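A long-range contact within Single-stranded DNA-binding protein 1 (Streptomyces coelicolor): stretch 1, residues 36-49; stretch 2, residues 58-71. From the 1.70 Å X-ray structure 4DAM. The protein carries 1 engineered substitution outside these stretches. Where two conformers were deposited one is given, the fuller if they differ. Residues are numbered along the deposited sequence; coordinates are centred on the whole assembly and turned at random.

Stretch 1, residues 36-49: GPSVRFRLAVTARY
Stretch 2, residues 58-71: TDGHTNFFTVWANR

Two long strands, 36-49 and 58-70, run antiparallel as neighbours in one sheet, their axes 4.4 Å apart at closest approach and their N-to-C directions 137° apart, so the ribbon is strongly twisted. Backbone angles are extended along most of both strands, phi mostly -90° to -140° and psi 110° to 160°; G36 (124/-176) and R71 (54/-140) have positive phi. The register pairs S38 with N70, R40 with W68, R42 with T66, A44 with F64 and T46 with T62 as non-hydrogen-bonded pairs, CA atoms 4.2 to 4.8 Å apart; between them V39 faces A69, F41 faces V67, L43 faces F65 and V45 faces N63 as hydrogen-bonded pairs, their CA atoms farther apart.

The backbone pays its polar debts in these latter pairs. V39 N donates to A69 O (3.0 Å) and A69 N returns to V39 O (2.9 Å). F41 N reaches V67 O at 3.0 Å, with V67 N to F41 O at 2.8 Å; L43 N to F65 O is 2.8 Å and F65 N to L43 O 2.9 Å. V45 N to N63 O and N63 N to V45 O are both 2.8 Å. Several of these carbonyls also take CA-H contacts, the shortest from R40 CA to V67 O at 3.1 Å.

Beyond T46-T62 the register shifts by one through a beta bulge. A47 bridges it by splitting its partners: A47 N donates to H61 O (3.0 Å), whereas A47 O accepts from G60 N (2.7 Å). G60 takes phi/psi -104/-142, and H61 directs its CA-to-CB bond away from the other strand. Regular pairing then resumes: R48 faces D59, and Y49 N donates to T58 O (2.9 Å) while T58 N donates to Y49 O (2.8 Å).

At the other end the ladder loosens. R71 N to P37 O is a weak bond, 3.3 Å at 140°, and a water supplements it, donating to P37 O (2.7 Å) and accepting from R71 N (2.8 Å). A second water joins S38 OG (2.6 Å) to A69 O (2.8 Å), giving this carbonyl a partner besides V39 N.

On the face bearing R40, R42 and T46, polar groups meet rings and hydroxyls. T46 and T62, both m, share an OG1-OG1 hydrogen bond of 2.7 Å, either able to donate. Extended R42 (t, t, t) lays its guanidinium over the F64 ring (m), NH2 to CG 3.3 Å. R40, p at chi1, sets CB over the six-membered ring of W68 (m), 4.0 Å from its centroid. R48 NE and D59 OD1 stay 4.1 Å apart, a proximity of charges without a salt bridge.

The V39, F41, L43 and V45 face is mainly apolar. F41 (p) receives V67 CB over its ring, 3.9 Å from the centroid; V67 (t) also brings CG2 to L43 CB at 3.7 Å. V45 CG2 meets the edge of F65 at CE1, 3.8 Å. At the far end of this face, Y49 (p) takes T58 CG2 over its ring, 3.4 Å from the centroid.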

# COMPACT_ATOMS: atom_id res chain seq x y z
N GLY A 36 -19.04 -6.37 -20.80
CA GLY A 36 -17.76 -6.26 -21.50
C GLY A 36 -16.84 -7.44 -21.25
O GLY A 36 -17.21 -8.38 -20.54
N PRO A 37 -15.61 -7.38 -21.77
CA PRO A 37 -14.65 -8.45 -21.54
C PRO A 37 -14.25 -8.61 -20.08
O PRO A 37 -14.20 -7.63 -19.33
CB PRO A 37 -13.44 -8.05 -22.39
CG PRO A 37 -13.59 -6.62 -22.68
CD PRO A 37 -15.06 -6.32 -22.64
N SER A 38 -13.98 -9.85 -19.69
CA SER A 38 -13.58 -10.15 -18.31
C SER A 38 -12.54 -11.21 -18.36
O SER A 38 -12.64 -12.13 -19.18
CB SER A 38 -14.79 -10.66 -17.53
OG SER A 38 -14.45 -11.42 -16.38
N VAL A 39 -11.53 -11.11 -17.49
CA VAL A 39 -10.58 -12.18 -17.31
C VAL A 39 -10.35 -12.42 -15.84
O VAL A 39 -10.44 -11.49 -15.04
CB VAL A 39 -9.26 -11.81 -17.98
CG1 VAL A 39 -8.50 -10.76 -17.17
CG2 VAL A 39 -8.44 -13.06 -18.27
N ARG A 40 -10.11 -13.67 -15.48
CA ARG A 40 -9.77 -14.03 -14.11
C ARG A 40 -8.65 -15.03 -14.13
O ARG A 40 -8.53 -15.86 -15.05
CB ARG A 40 -10.96 -14.57 -13.34
CG ARG A 40 -11.52 -15.85 -13.84
CD ARG A 40 -12.37 -16.51 -12.77
NE ARG A 40 -13.14 -17.58 -13.37
CZ ARG A 40 -12.75 -18.85 -13.49
NH1 ARG A 40 -11.59 -19.26 -13.02
NH2 ARG A 40 -13.56 -19.71 -14.09
N PHE A 41 -7.80 -14.93 -13.12
CA PHE A 41 -6.74 -15.91 -12.90
C PHE A 41 -6.35 -15.94 -11.45
O PHE A 41 -6.55 -14.97 -10.71
CB PHE A 41 -5.51 -15.68 -13.80
CG PHE A 41 -4.82 -14.38 -13.55
CD1 PHE A 41 -3.72 -14.32 -12.70
CD2 PHE A 41 -5.22 -13.23 -14.20
CE1 PHE A 41 -3.07 -13.11 -12.47
CE2 PHE A 41 -4.57 -12.02 -13.98
CZ PHE A 41 -3.49 -11.97 -13.12
N ARG A 42 -5.74 -17.04 -11.04
CA ARG A 42 -5.22 -17.16 -9.69
C ARG A 42 -3.79 -16.65 -9.64
O ARG A 42 -3.00 -16.92 -10.52
CB ARG A 42 -5.27 -18.61 -9.25
CG ARG A 42 -4.97 -18.91 -7.79
CD ARG A 42 -5.33 -20.38 -7.57
NE ARG A 42 -5.16 -20.87 -6.20
CZ ARG A 42 -5.96 -20.59 -5.18
NH1 ARG A 42 -7.00 -19.76 -5.32
NH2 ARG A 42 -5.69 -21.12 -4.01
N LEU A 43 -3.49 -15.88 -8.60
CA LEU A 43 -2.17 -15.31 -8.37
C LEU A 43 -1.60 -15.86 -7.07
O LEU A 43 -2.26 -15.82 -6.03
CB LEU A 43 -2.26 -13.79 -8.26
CG LEU A 43 -0.95 -13.02 -8.02
CD1 LEU A 43 -0.07 -13.03 -9.27
CD2 LEU A 43 -1.24 -11.58 -7.56
N ALA A 44 -0.38 -16.37 -7.14
CA ALA A 44 0.35 -16.87 -5.96
C ALA A 44 1.45 -15.90 -5.57
O ALA A 44 2.35 -15.64 -6.37
CB ALA A 44 0.96 -18.24 -6.24
N VAL A 45 1.38 -15.40 -4.33
CA VAL A 45 2.34 -14.44 -3.84
C VAL A 45 3.06 -15.04 -2.63
O VAL A 45 2.46 -15.22 -1.56
CB VAL A 45 1.62 -13.12 -3.45
CG1 VAL A 45 2.61 -12.09 -2.89
CG2 VAL A 45 0.81 -12.56 -4.61
N THR A 46 4.33 -15.38 -2.81
CA THR A 46 5.08 -16.09 -1.77
C THR A 46 6.07 -15.15 -1.08
O THR A 46 6.95 -14.58 -1.73
CB THR A 46 5.81 -17.32 -2.35
OG1 THR A 46 4.85 -18.19 -2.93
CG2 THR A 46 6.55 -18.09 -1.25
N ALA A 47 5.90 -14.98 0.23
CA ALA A 47 6.84 -14.22 1.04
C ALA A 47 8.10 -15.07 1.18
O ALA A 47 8.02 -16.29 1.17
CB ALA A 47 6.24 -13.90 2.41
N ARG A 48 9.23 -14.41 1.29
CA ARG A 48 10.53 -15.09 1.43
C ARG A 48 11.30 -14.45 2.55
O ARG A 48 11.15 -13.25 2.80
CB ARG A 48 11.32 -14.99 0.13
CG ARG A 48 10.67 -15.70 -1.03
CD ARG A 48 11.43 -15.45 -2.31
NE ARG A 48 10.59 -15.76 -3.52
CZ ARG A 48 9.50 -15.05 -3.90
NH1 ARG A 48 9.09 -13.97 -3.22
NH2 ARG A 48 8.80 -15.42 -4.98
N TYR A 49 12.16 -15.23 3.19
CA TYR A 49 12.97 -14.69 4.27
C TYR A 49 14.39 -15.24 4.17
O TYR A 49 14.62 -16.35 3.67
CB TYR A 49 12.33 -14.88 5.65
CG TYR A 49 12.03 -16.29 6.06
CD1 TYR A 49 10.85 -16.93 5.66
CD2 TYR A 49 12.90 -16.99 6.89
CE1 TYR A 49 10.56 -18.22 6.05
CE2 TYR A 49 12.62 -18.28 7.28
CZ TYR A 49 11.45 -18.90 6.86
OH TYR A 49 11.16 -20.18 7.26
N THR A 58 14.49 -18.43 1.76
CA THR A 58 13.59 -19.57 1.98
C THR A 58 12.13 -19.10 1.94
O THR A 58 11.82 -18.02 2.42
CB THR A 58 13.86 -20.26 3.35
OG1 THR A 58 12.82 -21.20 3.60
CG2 THR A 58 13.88 -19.25 4.47
N ASP A 59 11.27 -19.91 1.35
CA ASP A 59 9.85 -19.56 1.18
C ASP A 59 9.09 -19.56 2.50
O ASP A 59 9.24 -20.47 3.32
CB ASP A 59 9.16 -20.53 0.22
CG ASP A 59 9.44 -20.24 -1.23
OD1 ASP A 59 10.19 -19.28 -1.54
OD2 ASP A 59 8.89 -20.97 -2.08
N GLY A 60 8.29 -18.52 2.69
CA GLY A 60 7.37 -18.43 3.79
C GLY A 60 5.97 -18.70 3.30
O GLY A 60 5.75 -19.55 2.43
N HIS A 61 5.01 -17.97 3.86
CA HIS A 61 3.61 -18.15 3.52
C HIS A 61 3.30 -17.71 2.11
O HIS A 61 3.81 -16.70 1.63
CB HIS A 61 2.78 -17.33 4.50
CG HIS A 61 1.31 -17.41 4.24
ND1 HIS A 61 0.58 -18.51 4.52
CD2 HIS A 61 0.44 -16.49 3.67
CE1 HIS A 61 -0.70 -18.30 4.16
NE2 HIS A 61 -0.78 -17.06 3.65
N THR A 62 2.48 -18.49 1.42
CA THR A 62 1.94 -18.11 0.11
C THR A 62 0.50 -17.60 0.24
O THR A 62 -0.39 -18.33 0.68
CB THR A 62 1.99 -19.27 -0.91
OG1 THR A 62 3.36 -19.63 -1.14
CG2 THR A 62 1.34 -18.84 -2.21
N ASN A 63 0.29 -16.34 -0.17
CA ASN A 63 -1.04 -15.77 -0.34
C ASN A 63 -1.54 -16.11 -1.74
O ASN A 63 -0.87 -15.80 -2.74
CB ASN A 63 -1.02 -14.23 -0.22
CG ASN A 63 -0.93 -13.71 1.22
OD1 ASN A 63 -0.53 -12.54 1.47
ND2 ASN A 63 -1.31 -14.52 2.17
N PHE A 64 -2.75 -16.65 -1.83
CA PHE A 64 -3.45 -16.81 -3.10
C PHE A 64 -4.56 -15.79 -3.24
O PHE A 64 -5.32 -15.56 -2.30
CB PHE A 64 -4.03 -18.21 -3.25
CG PHE A 64 -2.98 -19.28 -3.39
CD1 PHE A 64 -2.51 -19.95 -2.27
CD2 PHE A 64 -2.41 -19.55 -4.62
CE1 PHE A 64 -1.53 -20.93 -2.38
CE2 PHE A 64 -1.44 -20.55 -4.74
CZ PHE A 64 -1.00 -21.22 -3.61
N PHE A 65 -4.63 -15.19 -4.42
CA PHE A 65 -5.68 -14.26 -4.79
C PHE A 65 -6.31 -14.66 -6.10
O PHE A 65 -5.65 -15.21 -6.99
CB PHE A 65 -5.13 -12.85 -4.99
CG PHE A 65 -4.41 -12.29 -3.81
CD1 PHE A 65 -3.04 -12.43 -3.66
CD2 PHE A 65 -5.11 -11.58 -2.84
CE1 PHE A 65 -2.38 -11.90 -2.58
CE2 PHE A 65 -4.46 -11.05 -1.76
CZ PHE A 65 -3.09 -11.21 -1.62
N THR A 66 -7.60 -14.38 -6.23
CA THR A 66 -8.24 -14.42 -7.54
C THR A 66 -8.23 -13.01 -8.09
O THR A 66 -8.76 -12.08 -7.48
CB THR A 66 -9.68 -14.92 -7.47
OG1 THR A 66 -9.68 -16.23 -6.89
CG2 THR A 66 -10.30 -14.97 -8.84
N VAL A 67 -7.57 -12.84 -9.22
CA VAL A 67 -7.44 -11.56 -9.87
C VAL A 67 -8.45 -11.43 -11.00
O VAL A 67 -8.56 -12.31 -11.86
CB VAL A 67 -6.01 -11.32 -10.44
CG1 VAL A 67 -5.92 -9.97 -11.14
CG2 VAL A 67 -4.94 -11.48 -9.36
N TRP A 68 -9.17 -10.31 -10.98
CA TRP A 68 -10.19 -10.00 -11.96
C TRP A 68 -9.80 -8.77 -12.73
O TRP A 68 -9.38 -7.78 -12.15
CB TRP A 68 -11.51 -9.72 -11.28
CG TRP A 68 -12.07 -10.87 -10.50
CD1 TRP A 68 -11.82 -11.21 -9.18
CD2 TRP A 68 -12.99 -11.88 -11.00
NE1 TRP A 68 -12.52 -12.33 -8.83
CE2 TRP A 68 -13.24 -12.79 -9.89
CE3 TRP A 68 -13.61 -12.11 -12.21
CZ2 TRP A 68 -14.11 -13.86 -10.01
CZ3 TRP A 68 -14.48 -13.21 -12.32
CH2 TRP A 68 -14.70 -14.07 -11.25
N ALA A 69 -9.96 -8.81 -14.04
CA ALA A 69 -9.73 -7.67 -14.89
C ALA A 69 -10.89 -7.49 -15.86
O ALA A 69 -11.58 -8.45 -16.21
CB ALA A 69 -8.40 -7.82 -15.65
N ASN A 70 -11.10 -6.25 -16.28
CA ASN A 70 -12.13 -5.92 -17.22
C ASN A 70 -11.66 -4.98 -18.33
O ASN A 70 -10.54 -4.48 -18.29
CB ASN A 70 -13.28 -5.26 -16.44
CG ASN A 70 -14.08 -6.23 -15.66
OD1 ASN A 70 -14.82 -6.98 -16.22
ND2 ASN A 70 -13.97 -6.18 -14.35
N ARG A 71 -12.51 -4.74 -19.32
CA ARG A 71 -12.24 -3.78 -20.38
C ARG A 71 -10.89 -4.04 -21.07
O ARG A 71 -10.56 -5.22 -21.34
CB ARG A 71 -12.38 -2.36 -19.83
CG ARG A 71 -13.79 -2.11 -19.29
CD ARG A 71 -14.26 -0.72 -19.65
NE ARG A 71 -15.54 -0.35 -19.02
CZ ARG A 71 -16.72 -0.93 -19.29
NH1 ARG A 71 -16.82 -1.95 -20.15
NH2 ARG A 71 -17.81 -0.51 -18.66
O HOH W 1 -15.25 -5.10 -19.39
O HOH W 2 -13.62 -9.68 -14.70